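Local coordinates for protein transcriptional regulator (Rhodococcus jostii, PDB 5CYV) that binds p-coumaroyl-CoA and acts as a MarR family transcriptional regulator of p-hydroxycinnamate metabolism, probably by binding DNA as a dimer, at the interface of chains A and B. Sequence-based numbering; all coordinates share one arbitrary frame. Chains: chain A/B, Transcriptional regulator.

The interface of chains A and B. Residues chain A 11, 14-15, 132, 135-136; chain B 121, 129, 132-133, 136.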
loop_
_atom_site.group_PDB
_atom_site.type_symbol
_atom_site.label_atom_id
_atom_site.label_comp_id
_atom_site.label_asym_id
_atom_site.label_seq_id
_atom_site.Cartn_x
_atom_site.Cartn_y
_atom_site.Cartn_z
ATOM N N ILE A 11 -8.003 0.099 9.450
ATOM C CA ILE A 11 -6.543 0.193 9.448
ATOM C C ILE A 11 -5.938 -0.465 8.212
ATOM O O ILE A 11 -4.900 0.008 7.730
ATOM C CB ILE A 11 -5.951 -0.425 10.713
ATOM C CG1 ILE A 11 -4.458 -0.146 10.823
ATOM C CG2 ILE A 11 -6.277 -1.930 10.849
ATOM C CD1 ILE A 11 -4.186 1.259 11.194
ATOM N N LEU A 14 -6.281 1.998 5.406
ATOM C CA LEU A 14 -5.343 3.092 5.598
ATOM C C LEU A 14 -3.907 2.712 5.295
ATOM O O LEU A 14 -3.147 3.519 4.733
ATOM C CB LEU A 14 -5.490 3.613 7.027
ATOM C CG LEU A 14 -6.849 4.285 7.281
ATOM C CD1 LEU A 14 -7.063 4.486 8.821
ATOM C CD2 LEU A 14 -6.911 5.659 6.528
ATOM N N LEU A 15 -3.471 1.540 5.773
ATOM C CA LEU A 15 -2.121 1.111 5.460
ATOM C C LEU A 15 -1.890 0.923 3.977
ATOM O O LEU A 15 -0.853 1.375 3.442
ATOM C CB LEU A 15 -1.863 -0.219 6.176
ATOM C CG LEU A 15 -1.444 -0.043 7.589
ATOM C CD1 LEU A 15 -1.518 -1.378 8.344
ATOM C CD2 LEU A 15 0.029 0.528 7.659
ATOM N N MET A 132 5.576 2.992 14.916
ATOM C CA MET A 132 5.085 2.449 13.624
ATOM C C MET A 132 6.074 1.493 12.997
ATOM O O MET A 132 5.663 0.412 12.509
ATOM C CB MET A 132 4.783 3.594 12.672
ATOM C CG MET A 132 3.517 4.287 13.114
ATOM S SD MET A 132 2.889 5.427 11.848
ATOM C CE MET A 132 3.301 4.543 10.339
ATOM N N THR A 135 5.919 -1.845 14.769
ATOM C CA THR A 135 4.685 -2.557 14.496
ATOM C C THR A 135 4.702 -3.156 13.096
ATOM O O THR A 135 4.275 -4.325 12.889
ATOM C CB THR A 135 3.495 -1.606 14.648
ATOM O OG1 THR A 135 3.563 -1.074 15.989
ATOM C CG2 THR A 135 2.175 -2.353 14.454
ATOM N N LEU A 136 5.127 -2.336 12.139
ATOM C CA LEU A 136 5.158 -2.853 10.752
ATOM C C LEU A 136 6.169 -3.990 10.583
ATOM O O LEU A 136 5.932 -4.961 9.873
ATOM C CB LEU A 136 5.469 -1.738 9.744
ATOM C CG LEU A 136 4.367 -0.651 9.754
ATOM C CD1 LEU A 136 4.872 0.552 8.939
ATOM C CD2 LEU A 136 3.074 -1.191 9.191
ATOM N N PHE B 121 -3.540 -7.964 11.952
ATOM C CA PHE B 121 -3.814 -6.901 12.952
ATOM C C PHE B 121 -4.399 -7.371 14.255
ATOM O O PHE B 121 -4.350 -6.623 15.233
ATOM C CB PHE B 121 -4.756 -5.850 12.387
ATOM C CG PHE B 121 -4.321 -5.290 11.069
ATOM C CD1 PHE B 121 -3.068 -4.687 10.953
ATOM C CD2 PHE B 121 -5.143 -5.349 9.982
ATOM C CE1 PHE B 121 -2.667 -4.183 9.740
ATOM C CE2 PHE B 121 -4.721 -4.848 8.752
ATOM C CZ PHE B 121 -3.504 -4.271 8.654
ATOM N N VAL B 129 -2.694 0.034 17.634
ATOM C CA VAL B 129 -3.555 0.175 16.447
ATOM C C VAL B 129 -4.177 1.542 16.392
ATOM O O VAL B 129 -4.242 2.148 15.322
ATOM C CB VAL B 129 -4.670 -0.856 16.455
ATOM C CG1 VAL B 129 -5.600 -0.632 15.213
ATOM C CG2 VAL B 129 -4.016 -2.237 16.400
ATOM N N MET B 132 -1.661 4.041 15.246
ATOM C CA MET B 132 -1.373 3.878 13.816
ATOM C C MET B 132 -2.539 4.434 12.967
ATOM O O MET B 132 -2.305 5.144 11.980
ATOM C CB MET B 132 -1.134 2.416 13.509
ATOM C CG MET B 132 -0.734 2.221 12.103
ATOM S SD MET B 132 0.083 0.610 11.914
ATOM C CE MET B 132 1.277 0.794 13.205
ATOM N N ARG B 133 -3.770 4.073 13.345
ATOM C CA ARG B 133 -4.950 4.534 12.584
ATOM C C ARG B 133 -4.949 6.032 12.467
ATOM O O ARG B 133 -5.080 6.617 11.378
ATOM C CB ARG B 133 -6.254 4.094 13.264
ATOM C CG ARG B 133 -7.516 4.581 12.490
ATOM C CD ARG B 133 -8.813 4.230 13.216
ATOM N NE ARG B 133 -8.896 2.786 13.316
ATOM C CZ ARG B 133 -8.739 2.067 14.436
ATOM N NH1 ARG B 133 -8.427 2.658 15.610
ATOM N NH2 ARG B 133 -8.860 0.744 14.361
ATOM N N LEU B 136 -2.078 7.399 10.304
ATOM C CA LEU B 136 -2.277 7.151 8.862
ATOM C C LEU B 136 -3.406 8.067 8.358
ATOM O O LEU B 136 -3.318 8.591 7.241
ATOM C CB LEU B 136 -2.617 5.700 8.601
ATOM C CG LEU B 136 -1.462 4.750 8.960
ATOM C CD1 LEU B 136 -2.040 3.366 8.840
ATOM C CD2 LEU B 136 -0.274 4.899 8.010
HETATM O O HOH W 1 -9.439 -0.719 11.918
#
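A:Ile11 sits between two parts of chain B, and its two branches serve different partners. CG1 lies anti to the backbone N (chi1 -171°) and sends CD1 against the backbone of helix 126-140 of chain B, 3.6 Å from CA of B:Arg133; the same methyl touches CG of B:Met132 and CD1 of B:Leu136. The other branch, CG2, stands 3.8 Å from the ring centroid of B:Phe121, over one face and shifted toward the rim, a CH-pi contact. The 101 Å² hidden on A:Ile11 agrees with this wedged placement.

The remaining direct contacts are apolar. A:Leu15 meets B:Phe121 tip to tip, its CD1 methyl 3.3 Å from ring atom CE1, while its CG and CD2 pack on CD1 of B:Leu136. The neighbouring A:Leu14 lays CD1 obliquely across the aliphatic stem of B:Arg133, 3.7 Å from CG. Between the two copies of helix 126-140, B:Met132 bends at chi3 (-52°) and brings its CE methyl tip to tip with CG2 of A:Thr135 at 3.5 Å.

Polar linkage runs through water 1. The backbone N of A:Ile11, at the start of helix 11-30, hydrogen-bonds to it at 3.0 Å, and NH2 of B:Arg133 reaches it at 2.9 Å in the guanidinium plane, with a nearly straight 173° at the hydrogen. No direct polar bond joins the chains here.

This largely hydrophobic patch, repeated by two-fold symmetry, packs N-terminal and C-terminal helices together in the dimerisation region typical of MarR proteins, and so would help hold the paired DNA-binding domains in one dimer.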